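Local coordinates for protein phosphoserine aminotransferase SerC (Cytophaga hutchinsonii ATCC 33406, PDB 3FFR) that probably catalyses the pyridoxal phosphate-dependent transamination between phosphoserine and 2-oxoglutarate, a step of serine biosynthesis, as a class-V aminotransferase, at residues A[206-211]-A[226-231]; A[273-278]-A[298-303]; A[23-28]-A[248-253]; A[84-89]-A[100-105]; A[150-155]-A[164-169]. All coordinates share one frame; numbering follows the deposited sequence.

Contact 1: residues A[206-211]-A[226-231]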
# COMPACT_ATOMS: atom_id res chain seq x y z
N ASP A 206 20.83 5.58 -11.50
CA ASP A 206 22.06 5.06 -10.89
C ASP A 206 22.62 5.97 -9.80
O ASP A 206 23.17 5.50 -8.80
CB ASP A 206 23.16 4.83 -11.97
CG ASP A 206 23.56 6.15 -12.76
OD1 ASP A 206 22.73 6.89 -13.36
OD2 ASP A 206 24.79 6.43 -12.82
N ARG A 207 22.53 7.28 -10.03
CA ARG A 207 23.06 8.27 -9.06
C ARG A 207 22.28 8.20 -7.72
O ARG A 207 22.84 8.29 -6.61
CB ARG A 207 23.03 9.69 -9.65
CG ARG A 207 23.87 9.83 -10.92
CD ARG A 207 23.95 11.23 -11.43
NE ARG A 207 24.62 12.10 -10.47
CZ ARG A 207 24.05 13.13 -9.84
NH1 ARG A 207 22.81 13.49 -10.08
NH2 ARG A 207 24.76 13.82 -8.97
N VAL A 208 20.98 8.01 -7.85
CA VAL A 208 20.13 7.91 -6.68
C VAL A 208 20.47 6.63 -5.90
O VAL A 208 20.66 6.66 -4.68
CB VAL A 208 18.63 7.93 -7.08
CG1 VAL A 208 17.75 7.77 -5.84
CG2 VAL A 208 18.26 9.27 -7.79
N ILE A 209 20.58 5.53 -6.64
CA ILE A 209 20.90 4.21 -6.06
C ILE A 209 22.24 4.30 -5.33
O ILE A 209 22.39 3.88 -4.18
CB ILE A 209 20.93 3.12 -7.17
CG1 ILE A 209 19.48 2.91 -7.73
CG2 ILE A 209 21.51 1.80 -6.63
CD1 ILE A 209 19.43 2.26 -9.11
N GLU A 210 23.21 4.90 -5.98
CA GLU A 210 24.56 4.97 -5.39
C GLU A 210 24.59 5.82 -4.14
O GLU A 210 25.32 5.53 -3.19
CB GLU A 210 25.59 5.45 -6.40
CG GLU A 210 25.89 4.35 -7.41
CD GLU A 210 26.26 2.96 -6.78
OE1 GLU A 210 27.10 2.90 -5.82
OE2 GLU A 210 25.72 1.93 -7.27
N LYS A 211 23.77 6.86 -4.11
CA LYS A 211 23.73 7.71 -2.92
C LYS A 211 23.22 6.90 -1.72
O LYS A 211 23.75 6.98 -0.62
CB LYS A 211 22.88 8.99 -3.14
CG LYS A 211 22.70 9.85 -1.88
CD LYS A 211 24.01 10.49 -1.37
CE LYS A 211 23.79 11.33 -0.11
NZ LYS A 211 23.06 12.58 -0.37
N HIS A 226 11.85 -1.08 2.64
CA HIS A 226 11.87 -0.17 1.51
C HIS A 226 13.09 0.72 1.40
O HIS A 226 13.01 1.87 0.96
CB HIS A 226 10.55 0.60 1.30
CG HIS A 226 9.47 -0.24 0.66
ND1 HIS A 226 8.15 0.17 0.56
CD2 HIS A 226 9.52 -1.48 0.13
CE1 HIS A 226 7.44 -0.77 -0.04
NE2 HIS A 226 8.25 -1.80 -0.28
N THR A 227 14.24 0.17 1.78
CA THR A 227 15.48 0.80 1.40
C THR A 227 15.59 0.59 -0.10
O THR A 227 15.04 -0.37 -0.65
CB THR A 227 16.75 0.22 2.06
OG1 THR A 227 17.03 -1.11 1.54
CG2 THR A 227 16.61 0.22 3.60
N ILE A 228 16.34 1.47 -0.77
CA ILE A 228 16.58 1.27 -2.20
C ILE A 228 17.24 -0.10 -2.49
O ILE A 228 16.79 -0.83 -3.36
CB ILE A 228 17.34 2.46 -2.83
CG1 ILE A 228 16.36 3.64 -2.97
CG2 ILE A 228 17.89 2.09 -4.24
CD1 ILE A 228 17.06 4.95 -3.34
N PRO A 229 18.31 -0.48 -1.76
CA PRO A 229 18.92 -1.78 -2.04
C PRO A 229 17.98 -2.96 -1.86
O PRO A 229 18.01 -3.91 -2.63
CB PRO A 229 20.10 -1.81 -1.08
CG PRO A 229 20.49 -0.37 -0.98
CD PRO A 229 19.17 0.33 -0.89
N SER A 230 17.14 -2.86 -0.86
CA SER A 230 16.15 -3.92 -0.59
C SER A 230 15.20 -4.06 -1.79
O SER A 230 14.98 -5.14 -2.32
CB SER A 230 15.41 -3.67 0.71
OG SER A 230 14.31 -4.57 0.87
N MSE A 231 14.67 -2.93 -2.23
CA MSE A 231 13.70 -2.91 -3.34
C MSE A 231 14.35 -3.34 -4.66
O MSE A 231 13.73 -4.05 -5.48
CB MSE A 231 13.05 -1.53 -3.47
CG MSE A 231 12.09 -1.20 -2.34
SE MSE A 231 11.14 0.43 -2.63
CE MSE A 231 12.62 1.66 -2.36
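Helix 206-211 and the first turn of helix 228-231 come nearest at Ile209 and Ile228, whose CA atoms lie 6.5 Å apart. Ile228 points toward the other helix and carries the contact from its side. Its two branches meet different partners. CD1 touches Val208 CG1 at 3.8 Å. CG2 lies 3.9 Å from Ile209 CG1 and also comes close to the Ile209 backbone at CA. Ile228 thus spans two consecutive residues of helix 206-211, and it lies roughly perpendicular to both side chains. In Val208, CG1 stands anti to the backbone N (chi1 178°), and this is the methyl that Ile228 meets. No hydrogen bond crosses the contact. The polar work is done inside 226-231: Thr227 is the N-cap, and its OG1 accepts from Ser230 N at 3.0 Å. This ties down the helix start from which Ile228 projects. Ile209 also lies near a bound polyethylene glycol fragment, probably from the crystallisation liquor. Helix 70-81 flanks the contact, with Cys81 touching both Val208 and Ile228, and Asn80 OD1 accepting from Ile228 N. Val208 also rests on Leu163 and Phe165 of strand 163-167, which seats helix 206-217 on the large sheet.

Contact 2: residues A[273-278]-A[298-303]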
# COMPACT_ATOMS: atom_id res chain seq x y z
N GLU A 273 -5.84 18.85 -26.46
CA GLU A 273 -7.10 19.17 -27.14
C GLU A 273 -8.25 19.42 -26.13
O GLU A 273 -9.07 20.33 -26.30
CB GLU A 273 -7.46 18.04 -28.09
CG GLU A 273 -8.66 18.30 -28.90
CD GLU A 273 -8.93 17.18 -29.87
OE1 GLU A 273 -8.39 16.05 -29.64
OE2 GLU A 273 -9.72 17.42 -30.81
N LYS A 274 -8.29 18.59 -25.10
CA LYS A 274 -9.28 18.75 -24.02
C LYS A 274 -9.04 20.02 -23.22
O LYS A 274 -9.97 20.75 -22.87
CB LYS A 274 -9.29 17.56 -23.07
CG LYS A 274 -9.93 16.33 -23.67
CD LYS A 274 -9.86 15.14 -22.75
CE LYS A 274 -8.50 14.46 -22.81
NZ LYS A 274 -8.21 13.65 -21.57
N ALA A 275 -7.77 20.30 -22.94
CA ALA A 275 -7.42 21.50 -22.15
C ALA A 275 -7.85 22.75 -22.92
O ALA A 275 -8.36 23.72 -22.35
CB ALA A 275 -5.89 21.53 -21.84
N ALA A 276 -7.67 22.69 -24.23
CA ALA A 276 -7.99 23.84 -25.09
C ALA A 276 -9.50 24.12 -25.06
O ALA A 276 -9.95 25.28 -25.05
CB ALA A 276 -7.48 23.61 -26.52
N LEU A 277 -10.29 23.07 -25.04
CA LEU A 277 -11.76 23.21 -24.98
C LEU A 277 -12.17 23.94 -23.70
O LEU A 277 -12.97 24.89 -23.71
CB LEU A 277 -12.49 21.86 -24.99
CG LEU A 277 -12.68 21.11 -26.28
CD1 LEU A 277 -13.49 19.82 -25.99
CD2 LEU A 277 -13.41 22.00 -27.31
N ILE A 278 -11.58 23.48 -22.60
CA ILE A 278 -11.86 24.02 -21.27
C ILE A 278 -11.39 25.45 -21.15
O ILE A 278 -12.13 26.35 -20.70
CB ILE A 278 -11.24 23.13 -20.13
CG1 ILE A 278 -11.86 21.73 -20.10
CG2 ILE A 278 -11.34 23.85 -18.75
CD1 ILE A 278 -11.06 20.70 -19.25
N ARG A 298 0.23 27.30 -16.24
CA ARG A 298 -1.04 26.68 -15.95
C ARG A 298 -0.99 25.20 -16.29
O ARG A 298 -0.50 24.81 -17.37
CB ARG A 298 -2.15 27.34 -16.76
CG ARG A 298 -2.41 28.77 -16.36
CD ARG A 298 -3.44 29.39 -17.28
NE ARG A 298 -3.49 30.83 -17.04
CZ ARG A 298 -3.98 31.71 -17.90
NH1 ARG A 298 -4.44 31.28 -19.06
NH2 ARG A 298 -3.94 33.00 -17.63
N SER A 299 -1.48 24.38 -15.37
CA SER A 299 -1.48 22.93 -15.57
C SER A 299 -2.37 22.48 -16.70
O SER A 299 -3.48 22.98 -16.86
CB SER A 299 -1.96 22.22 -14.30
OG SER A 299 -2.02 20.80 -14.49
N MSE A 300 -1.86 21.56 -17.51
CA MSE A 300 -2.66 20.94 -18.58
C MSE A 300 -3.54 19.77 -18.07
O MSE A 300 -4.50 19.36 -18.74
CB MSE A 300 -1.74 20.42 -19.70
CG MSE A 300 -0.94 21.44 -20.41
SE MSE A 300 -2.15 22.33 -21.72
CE MSE A 300 -0.78 23.35 -22.67
N THR A 301 -3.23 19.23 -16.88
CA THR A 301 -3.89 18.03 -16.32
C THR A 301 -4.85 18.26 -15.17
O THR A 301 -5.80 17.49 -14.95
CB THR A 301 -2.85 16.95 -15.92
OG1 THR A 301 -1.89 17.50 -15.00
CG2 THR A 301 -2.12 16.43 -17.16
N THR A 302 -4.59 19.32 -14.42
CA THR A 302 -5.48 19.71 -13.33
C THR A 302 -5.70 21.22 -13.45
O THR A 302 -4.90 22.03 -12.97
CB THR A 302 -4.92 19.36 -11.95
OG1 THR A 302 -3.73 20.10 -11.72
CG2 THR A 302 -4.62 17.84 -11.83
N ILE A 303 -6.79 21.57 -14.13
CA ILE A 303 -7.10 22.98 -14.47
C ILE A 303 -7.88 23.65 -13.35
O ILE A 303 -8.99 23.26 -13.01
CB ILE A 303 -7.85 23.06 -15.82
CG1 ILE A 303 -6.99 22.40 -16.92
CG2 ILE A 303 -8.22 24.50 -16.20
CD1 ILE A 303 -7.70 22.20 -18.29
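Ile303 reaches from its strand to Ala275 and Ile278 on helix 273-278. Its CB points toward the helix and there splits into two branches. CG2, the short branch, comes to 4.1 Å from Ile278 CG2. CG1 stands anti to the carbonyl carbon (chi1 -57°), and the chain then extends to CD1. This tip does most of the touching. It lies 3.8 Å from Ile278 CD1 and 4.0 Å from Ile278 CG2. It also sits over the helix backbone at Ala275, 3.9 Å from its CA. The small side chain of Ala275 lets the methyl come this close to the main chain. Ala275 CB touches both partners: it lies 4.0 Å from Ile303 CD1 and 3.8 Å from SE of selenomethionine Met300. The Met300 chain bends at chi2 (-79°) before it reaches that atom. Met300 is partly exposed, lies near a bound polyethylene glycol and forms the more open margin of the contact.

The loop before the strand is held by polar bonds. Ser299 OG accepts from Thr301 N and from Thr302 N, at 3.0 Å for the latter, forming an ST turn and an ST motif. Met300 O bonds to Asn341 ND2, and Ile303 pairs by backbone with Ile339 of strand 336-340. No hydrogen bond joins helix to strand segment. The contact therefore rests on methyl and selenium packing, and the Ser299 and Met300 bonds fix the loop without crossing to the helix.

Contact 3: residues A[23-28]-A[248-253]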
# COMPACT_ATOMS: atom_id res chain seq x y z
N MSE A 23 -10.25 -5.67 -14.71
CA MSE A 23 -10.49 -6.16 -13.35
C MSE A 23 -11.23 -7.50 -13.42
O MSE A 23 -11.03 -8.42 -12.61
CB MSE A 23 -11.30 -5.18 -12.52
CG MSE A 23 -11.52 -5.61 -11.07
SE MSE A 23 -9.90 -5.49 -10.06
CE MSE A 23 -10.08 -3.61 -9.53
N ILE A 24 -12.10 -7.63 -14.41
CA ILE A 24 -12.83 -8.90 -14.56
C ILE A 24 -11.82 -9.99 -14.92
O ILE A 24 -11.86 -11.13 -14.42
CB ILE A 24 -13.96 -8.84 -15.58
CG1 ILE A 24 -15.00 -7.84 -15.11
CG2 ILE A 24 -14.58 -10.21 -15.74
CD1 ILE A 24 -15.53 -8.12 -13.78
N THR A 25 -10.87 -9.62 -15.77
CA THR A 25 -9.80 -10.55 -16.12
C THR A 25 -8.99 -10.94 -14.88
O THR A 25 -8.64 -12.11 -14.69
CB THR A 25 -8.87 -9.97 -17.18
OG1 THR A 25 -9.62 -9.66 -18.36
CG2 THR A 25 -7.79 -10.95 -17.55
N ALA A 26 -8.70 -9.95 -14.04
CA ALA A 26 -7.94 -10.19 -12.79
C ALA A 26 -8.64 -11.20 -11.91
O ALA A 26 -8.02 -12.09 -11.32
CB ALA A 26 -7.70 -8.85 -11.98
N LEU A 27 -9.95 -11.06 -11.84
CA LEU A 27 -10.73 -11.96 -10.99
C LEU A 27 -10.72 -13.35 -11.60
O LEU A 27 -10.53 -14.37 -10.92
CB LEU A 27 -12.16 -11.47 -10.83
CG LEU A 27 -12.34 -10.17 -10.05
CD1 LEU A 27 -13.76 -9.63 -10.22
CD2 LEU A 27 -11.91 -10.31 -8.56
N ASP A 28 -10.92 -13.39 -12.90
CA ASP A 28 -10.99 -14.66 -13.64
C ASP A 28 -9.72 -15.46 -13.56
O ASP A 28 -9.75 -16.71 -13.43
CB ASP A 28 -11.32 -14.44 -15.12
CG ASP A 28 -12.79 -14.15 -15.36
OD1 ASP A 28 -13.59 -14.37 -14.45
OD2 ASP A 28 -13.14 -13.75 -16.49
N ASN A 248 -3.23 -3.89 -8.49
CA ASN A 248 -2.84 -2.66 -9.18
C ASN A 248 -1.64 -2.83 -10.10
O ASN A 248 -1.54 -2.16 -11.12
CB ASN A 248 -2.63 -1.46 -8.26
CG ASN A 248 -3.87 -0.62 -8.10
OD1 ASN A 248 -4.92 -0.89 -8.71
ND2 ASN A 248 -3.77 0.44 -7.27
N ILE A 249 -0.70 -3.69 -9.73
CA ILE A 249 0.45 -3.94 -10.64
C ILE A 249 -0.10 -4.56 -11.94
O ILE A 249 0.32 -4.23 -13.05
CB ILE A 249 1.54 -4.81 -9.97
CG1 ILE A 249 2.18 -4.00 -8.82
CG2 ILE A 249 2.63 -5.21 -10.99
CD1 ILE A 249 3.15 -4.81 -7.89
N PHE A 250 -1.08 -5.45 -11.77
CA PHE A 250 -1.73 -6.09 -12.92
C PHE A 250 -2.45 -5.05 -13.77
O PHE A 250 -2.27 -4.95 -15.00
CB PHE A 250 -2.75 -7.13 -12.45
CG PHE A 250 -3.49 -7.82 -13.56
CD1 PHE A 250 -2.91 -8.90 -14.22
CD2 PHE A 250 -4.77 -7.44 -13.91
CE1 PHE A 250 -3.58 -9.57 -15.23
CE2 PHE A 250 -5.44 -8.10 -14.92
CZ PHE A 250 -4.84 -9.16 -15.58
N LEU A 251 -3.27 -4.25 -13.11
CA LEU A 251 -4.06 -3.25 -13.82
C LEU A 251 -3.14 -2.24 -14.50
O LEU A 251 -3.42 -1.77 -15.60
CB LEU A 251 -5.04 -2.53 -12.89
CG LEU A 251 -6.20 -3.34 -12.31
CD1 LEU A 251 -6.94 -2.43 -11.31
CD2 LEU A 251 -7.15 -3.88 -13.42
N LEU A 252 -2.05 -1.89 -13.83
CA LEU A 252 -1.11 -0.92 -14.39
C LEU A 252 -0.47 -1.43 -15.70
O LEU A 252 -0.30 -0.69 -16.68
CB LEU A 252 -0.02 -0.50 -13.39
CG LEU A 252 0.90 0.65 -13.82
CD1 LEU A 252 0.14 1.96 -14.14
CD2 LEU A 252 1.98 0.89 -12.74
N GLY A 253 -0.11 -2.69 -15.72
CA GLY A 253 0.48 -3.28 -16.92
C GLY A 253 -0.53 -3.32 -18.05
O GLY A 253 -0.18 -3.08 -19.19
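Phe250 and Leu251 of helix 248-253 pack against Met23, Thr25 and Ala26 of helix 23-28. The two short segments run at 132° between their N-to-C directions, with axes 10.2 Å apart at closest approach. The tight part has two centres. At one, Ala26 CB sits obliquely to the Phe250 ring, 3.8 Å from both CD2 and CE2. Phe250 CG is anti to the backbone N (chi1 179°), which carries the ring across to helix 23-28. At the other, selenomethionine Met23 curls at chi2 and chi3, and its CE meets Leu251 CD1 at 3.8 Å. Leu251 CD2 turns instead to the Met23 backbone, 3.8 Å from its N.

Thr25 marks the looser side. It is partly exposed, and its CG2 comes to the edge of the Phe250 ring, near the ring plane, 4.0 Å from CZ. Its OG1 bonds back to Gln21 O in its own helix. Further round helix 23-28, Ile24 points away from helix 248-253 and packs on Ile24 of the second subunit. Asp28 OD1 forms a salt bridge with Arg20 of the second subunit.

Phe250 also touches Val44 of helix 39-55. The side chains across the contact are apolar apart from the Thr25 hydroxyl. The arrangement is an obliquely crossed helix pair at the dimer interface. It brings the N-terminal part of the chain onto helix 246-262, in keeping with the dimeric architecture of fold-type I aminotransferases.

Contact 4: residues A[84-89]-A[100-105]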
# COMPACT_ATOMS: atom_id res chain seq x y z
N LYS A 84 21.88 15.18 5.52
CA LYS A 84 21.70 16.42 6.27
C LYS A 84 20.72 17.43 5.70
O LYS A 84 19.83 17.92 6.40
CB LYS A 84 23.07 17.09 6.42
CG LYS A 84 24.10 16.22 7.12
CD LYS A 84 25.44 16.89 7.31
CE LYS A 84 26.39 15.97 8.05
NZ LYS A 84 25.76 15.47 9.32
N LYS A 85 20.89 17.76 4.42
CA LYS A 85 20.13 18.84 3.79
C LYS A 85 19.53 18.57 2.43
O LYS A 85 20.13 17.97 1.55
CB LYS A 85 21.04 20.07 3.61
CG LYS A 85 21.77 20.58 4.88
CD LYS A 85 22.36 21.96 4.67
CE LYS A 85 23.06 22.44 5.92
NZ LYS A 85 23.54 23.85 5.78
N SER A 86 18.29 19.04 2.30
CA SER A 86 17.60 19.00 1.04
C SER A 86 17.19 20.42 0.64
O SER A 86 17.27 21.36 1.42
CB SER A 86 16.36 18.14 1.15
OG SER A 86 15.49 18.66 2.14
N PHE A 87 16.75 20.54 -0.60
CA PHE A 87 16.25 21.83 -1.17
C PHE A 87 14.92 21.54 -1.83
O PHE A 87 14.81 20.58 -2.61
CB PHE A 87 17.27 22.37 -2.18
CG PHE A 87 16.81 23.58 -2.95
CD1 PHE A 87 16.04 23.45 -4.08
CD2 PHE A 87 17.19 24.84 -2.55
CE1 PHE A 87 15.62 24.55 -4.77
CE2 PHE A 87 16.78 25.96 -3.26
CZ PHE A 87 15.99 25.82 -4.35
N HIS A 88 13.92 22.38 -1.53
CA HIS A 88 12.59 22.20 -2.07
C HIS A 88 12.00 23.47 -2.66
O HIS A 88 12.07 24.51 -2.04
CB HIS A 88 11.62 21.77 -0.93
CG HIS A 88 12.01 20.50 -0.23
ND1 HIS A 88 11.28 19.33 -0.35
CD2 HIS A 88 13.04 20.23 0.59
CE1 HIS A 88 11.88 18.38 0.36
NE2 HIS A 88 12.95 18.90 0.94
N CYS A 89 11.39 23.34 -3.83
CA CYS A 89 10.54 24.41 -4.40
C CYS A 89 9.14 24.19 -3.85
O CYS A 89 8.53 23.15 -4.09
CB CYS A 89 10.51 24.37 -5.94
SG CYS A 89 12.01 25.09 -6.67
N GLU A 100 8.06 19.65 4.48
CA GLU A 100 7.89 19.42 5.93
C GLU A 100 8.40 18.05 6.40
O GLU A 100 8.92 17.90 7.51
CB GLU A 100 6.42 19.58 6.34
CG GLU A 100 5.97 21.03 6.30
CD GLU A 100 4.48 21.21 6.46
OE1 GLU A 100 3.73 20.22 6.39
OE2 GLU A 100 4.05 22.38 6.61
N PHE A 101 8.27 17.07 5.53
CA PHE A 101 8.78 15.71 5.86
C PHE A 101 10.27 15.76 6.18
O PHE A 101 10.77 15.01 7.02
CB PHE A 101 8.58 14.73 4.69
CG PHE A 101 7.24 14.10 4.62
CD1 PHE A 101 6.10 14.72 5.15
CD2 PHE A 101 7.09 12.86 3.99
CE1 PHE A 101 4.85 14.12 5.07
CE2 PHE A 101 5.85 12.26 3.89
CZ PHE A 101 4.73 12.90 4.41
N ALA A 102 11.02 16.60 5.47
CA ALA A 102 12.46 16.63 5.69
C ALA A 102 12.76 16.96 7.17
O ALA A 102 13.53 16.28 7.84
CB ALA A 102 13.18 17.65 4.73
N GLY A 103 12.11 18.02 7.67
CA GLY A 103 12.26 18.42 9.07
C GLY A 103 11.73 17.38 10.04
O GLY A 103 12.30 17.13 11.10
N GLU A 104 10.61 16.75 9.69
CA GLU A 104 10.06 15.72 10.59
C GLU A 104 11.01 14.54 10.75
O GLU A 104 10.99 13.82 11.77
CB GLU A 104 8.69 15.25 10.09
CG GLU A 104 7.67 16.31 10.30
CD GLU A 104 6.34 16.09 9.59
OE1 GLU A 104 6.04 14.97 9.20
OE2 GLU A 104 5.62 17.10 9.40
N LEU A 105 11.85 14.33 9.73
CA LEU A 105 12.84 13.24 9.72
C LEU A 105 14.21 13.69 10.24
O LEU A 105 15.19 12.95 10.19
CB LEU A 105 12.98 12.65 8.32
CG LEU A 105 11.77 11.85 7.83
CD1 LEU A 105 11.80 11.50 6.31
CD2 LEU A 105 11.61 10.53 8.65
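Ala102 of helix 100-104 points its CB at Ser86 and His88 on strand 85-89. The packing is slight: the two segments bury only 77 Å² together. Ala102 CB lies 3.6 Å from Ser86 OG and 4.0 Å from His88 NE2. It approaches the imidazole obliquely. One methyl thus covers the meeting point of two polar side chains.

The hydrogen bonding runs along the strand. Ser86 OG and His88 NE2 are 2.8 Å apart and hydrogen-bonded, and either could be the donor. The hydroxyl lies at the edge of the imidazole, in its plane. With chi1 at 60° the Ser86 hydroxyl is tucked back over its own main chain, within reach of the ring two residues on. This bond would limit rotation of the His88 ring. No hydrogen bond links strand to helix across the contact.

Among aromatic contacts, His88 meets Phe98 edge-to-face. The contact joins the strand and helix of the beta-alpha-beta unit formed by strand 85-90, helix 93-104 and strand 108-113. Strand 85-90 lies between strands 108-113 and 133-137 in the large sheet. Helix 70-81 also borders the packing, with Ile78 on Ala102, and Thr224 of the second subunit packs on Phe101.

Contact 5: residues A[150-155]-A[164-169]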
# COMPACT_ATOMS: atom_id res chain seq x y z
N GLU A 150 11.07 22.53 -19.49
CA GLU A 150 12.15 23.45 -19.85
C GLU A 150 12.67 24.16 -18.61
O GLU A 150 13.85 24.46 -18.49
CB GLU A 150 11.74 24.46 -20.95
CG GLU A 150 10.61 25.40 -20.58
CD GLU A 150 10.27 26.36 -21.71
OE1 GLU A 150 11.03 26.40 -22.71
OE2 GLU A 150 9.24 27.07 -21.60
N ASP A 151 11.77 24.41 -17.66
CA ASP A 151 12.16 25.08 -16.40
C ASP A 151 12.85 24.06 -15.48
O ASP A 151 13.86 24.35 -14.82
CB ASP A 151 10.96 25.73 -15.71
CG ASP A 151 10.44 26.99 -16.45
OD1 ASP A 151 11.12 27.55 -17.34
OD2 ASP A 151 9.33 27.40 -16.09
N ILE A 152 12.31 22.85 -15.44
CA ILE A 152 12.91 21.77 -14.64
C ILE A 152 14.38 21.57 -15.05
O ILE A 152 15.28 21.35 -14.23
CB ILE A 152 12.13 20.44 -14.83
CG1 ILE A 152 10.78 20.61 -14.08
CG2 ILE A 152 12.93 19.19 -14.29
CD1 ILE A 152 9.86 19.48 -14.03
N ASN A 153 14.59 21.66 -16.35
CA ASN A 153 15.90 21.39 -16.95
C ASN A 153 16.98 22.38 -16.55
O ASN A 153 18.16 22.14 -16.80
CB ASN A 153 15.82 21.33 -18.48
CG ASN A 153 15.17 20.05 -18.99
OD1 ASN A 153 14.98 19.10 -18.23
ND2 ASN A 153 14.85 20.02 -20.28
N THR A 154 16.57 23.49 -15.96
CA THR A 154 17.52 24.54 -15.58
C THR A 154 18.21 24.24 -14.27
O THR A 154 19.20 24.87 -13.92
CB THR A 154 16.88 25.93 -15.43
OG1 THR A 154 15.95 25.94 -14.34
CG2 THR A 154 16.21 26.36 -16.73
N PHE A 155 17.71 23.27 -13.55
CA PHE A 155 18.26 22.97 -12.20
C PHE A 155 19.56 22.18 -12.16
O PHE A 155 20.37 22.37 -11.25
CB PHE A 155 17.21 22.33 -11.30
CG PHE A 155 16.21 23.34 -10.75
CD1 PHE A 155 15.12 23.73 -11.50
CD2 PHE A 155 16.42 23.94 -9.52
CE1 PHE A 155 14.24 24.67 -11.02
CE2 PHE A 155 15.54 24.89 -9.04
CZ PHE A 155 14.45 25.26 -9.79
N ILE A 164 18.19 15.26 -8.37
CA ILE A 164 16.95 15.96 -8.71
C ILE A 164 15.77 15.01 -8.81
O ILE A 164 15.73 14.12 -9.67
CB ILE A 164 17.09 16.82 -10.01
CG1 ILE A 164 18.23 17.83 -9.87
CG2 ILE A 164 15.78 17.56 -10.31
CD1 ILE A 164 18.55 18.62 -11.16
N PHE A 165 14.81 15.24 -7.93
CA PHE A 165 13.54 14.46 -7.83
C PHE A 165 12.38 15.31 -8.29
O PHE A 165 12.22 16.44 -7.83
CB PHE A 165 13.25 13.99 -6.40
CG PHE A 165 14.26 13.08 -5.83
CD1 PHE A 165 15.40 13.58 -5.21
CD2 PHE A 165 14.10 11.70 -5.95
CE1 PHE A 165 16.37 12.68 -4.72
CE2 PHE A 165 15.04 10.81 -5.47
CZ PHE A 165 16.19 11.31 -4.85
N VAL A 166 11.56 14.74 -9.16
CA VAL A 166 10.37 15.43 -9.64
C VAL A 166 9.09 14.67 -9.26
O VAL A 166 8.90 13.50 -9.59
CB VAL A 166 10.41 15.64 -11.17
CG1 VAL A 166 9.18 16.45 -11.63
CG2 VAL A 166 11.71 16.35 -11.61
N ASP A 167 8.23 15.37 -8.54
CA ASP A 167 6.87 14.92 -8.23
C ASP A 167 6.02 15.21 -9.46
O ASP A 167 5.84 16.37 -9.85
CB ASP A 167 6.38 15.61 -6.95
CG ASP A 167 4.97 15.27 -6.57
OD1 ASP A 167 4.14 14.96 -7.45
OD2 ASP A 167 4.70 15.37 -5.35
N ALA A 168 5.60 14.15 -10.15
CA ALA A 168 4.69 14.26 -11.35
C ALA A 168 3.43 13.40 -11.12
O ALA A 168 2.84 12.87 -12.03
CB ALA A 168 5.43 13.86 -12.64
N VAL A 169 3.08 13.32 -9.86
CA VAL A 169 1.97 12.55 -9.36
C VAL A 169 0.68 12.84 -10.09
O VAL A 169 -0.04 11.93 -10.50
CB VAL A 169 1.78 12.73 -7.82
CG1 VAL A 169 0.45 12.15 -7.32
CG2 VAL A 169 2.99 12.14 -7.03
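Different first torsions bring Ile152 and Val166 together. Ile152 CG1 is anti to the carbonyl carbon (chi1 -72°), and its chain then runs extended to CD1. Val166 CG1 is anti to its backbone N (chi1 -176°). The side chains meet end-on, tip to tip, with Ile152 CD1 at 3.9 Å from Val166 CG1. A second pair of methyls, Ile152 CG2 and Val166 CG2, stands 4.1 Å apart.

Ile164 lies two residues back on the same side of the strand. Its methyl touches the base of Phe155: Ile164 CD1 is 3.8 Å from Phe155 C and 3.9 Å from Phe155 CB. The Phe155 ring leads away from this point. Its edge faces Ile152 O in the ring plane, and the Phe155 side chain also packs on Leu136 of strand 133-137.

Helix and turn are secured locally. Asp151 O accepts from Thr154 OG1 at 2.7 Å and also from Thr154 N, while residues 152 to 155 form a type I beta turn. Nothing polar joins the two segments. At the far end of the strand Asp167 OD1 accepts from Val169 N at 3.1 Å, an Asx turn that would steady the carboxylate. Its other oxygen, OD2, bonds to Trp74 NE1 and to N1 of the pyridoxal phosphate-lysine residue at position 191. An aspartate on the pyridine nitrogen is characteristic of fold-type I aminotransferases. The apolar contact thus backs a sheet strand that ends in the cofactor site.

All five contacts are largely buried, and none is held by a hydrogen bond between its segments. Contact 5 is the most central, its centre about 12 Å from that of the chain. Contacts 1, 3 and 4 lie about 20 Å out. Partly exposed residues take part in contacts 2 and 3. Contacts 4 and 5 reach the same sheet and touch each other; contact 1 also touches contact 5. Contact 2 packs a helix against the smaller sheet. Contacts 3 and 4 both meet the second subunit. Branched aliphatic groups make contact 1 and most of contact 5, where a phenylalanine base also takes part. Selenomethionine enters contacts 2 and 3, and contact 4 sets a methyl against a serine-histidine pair.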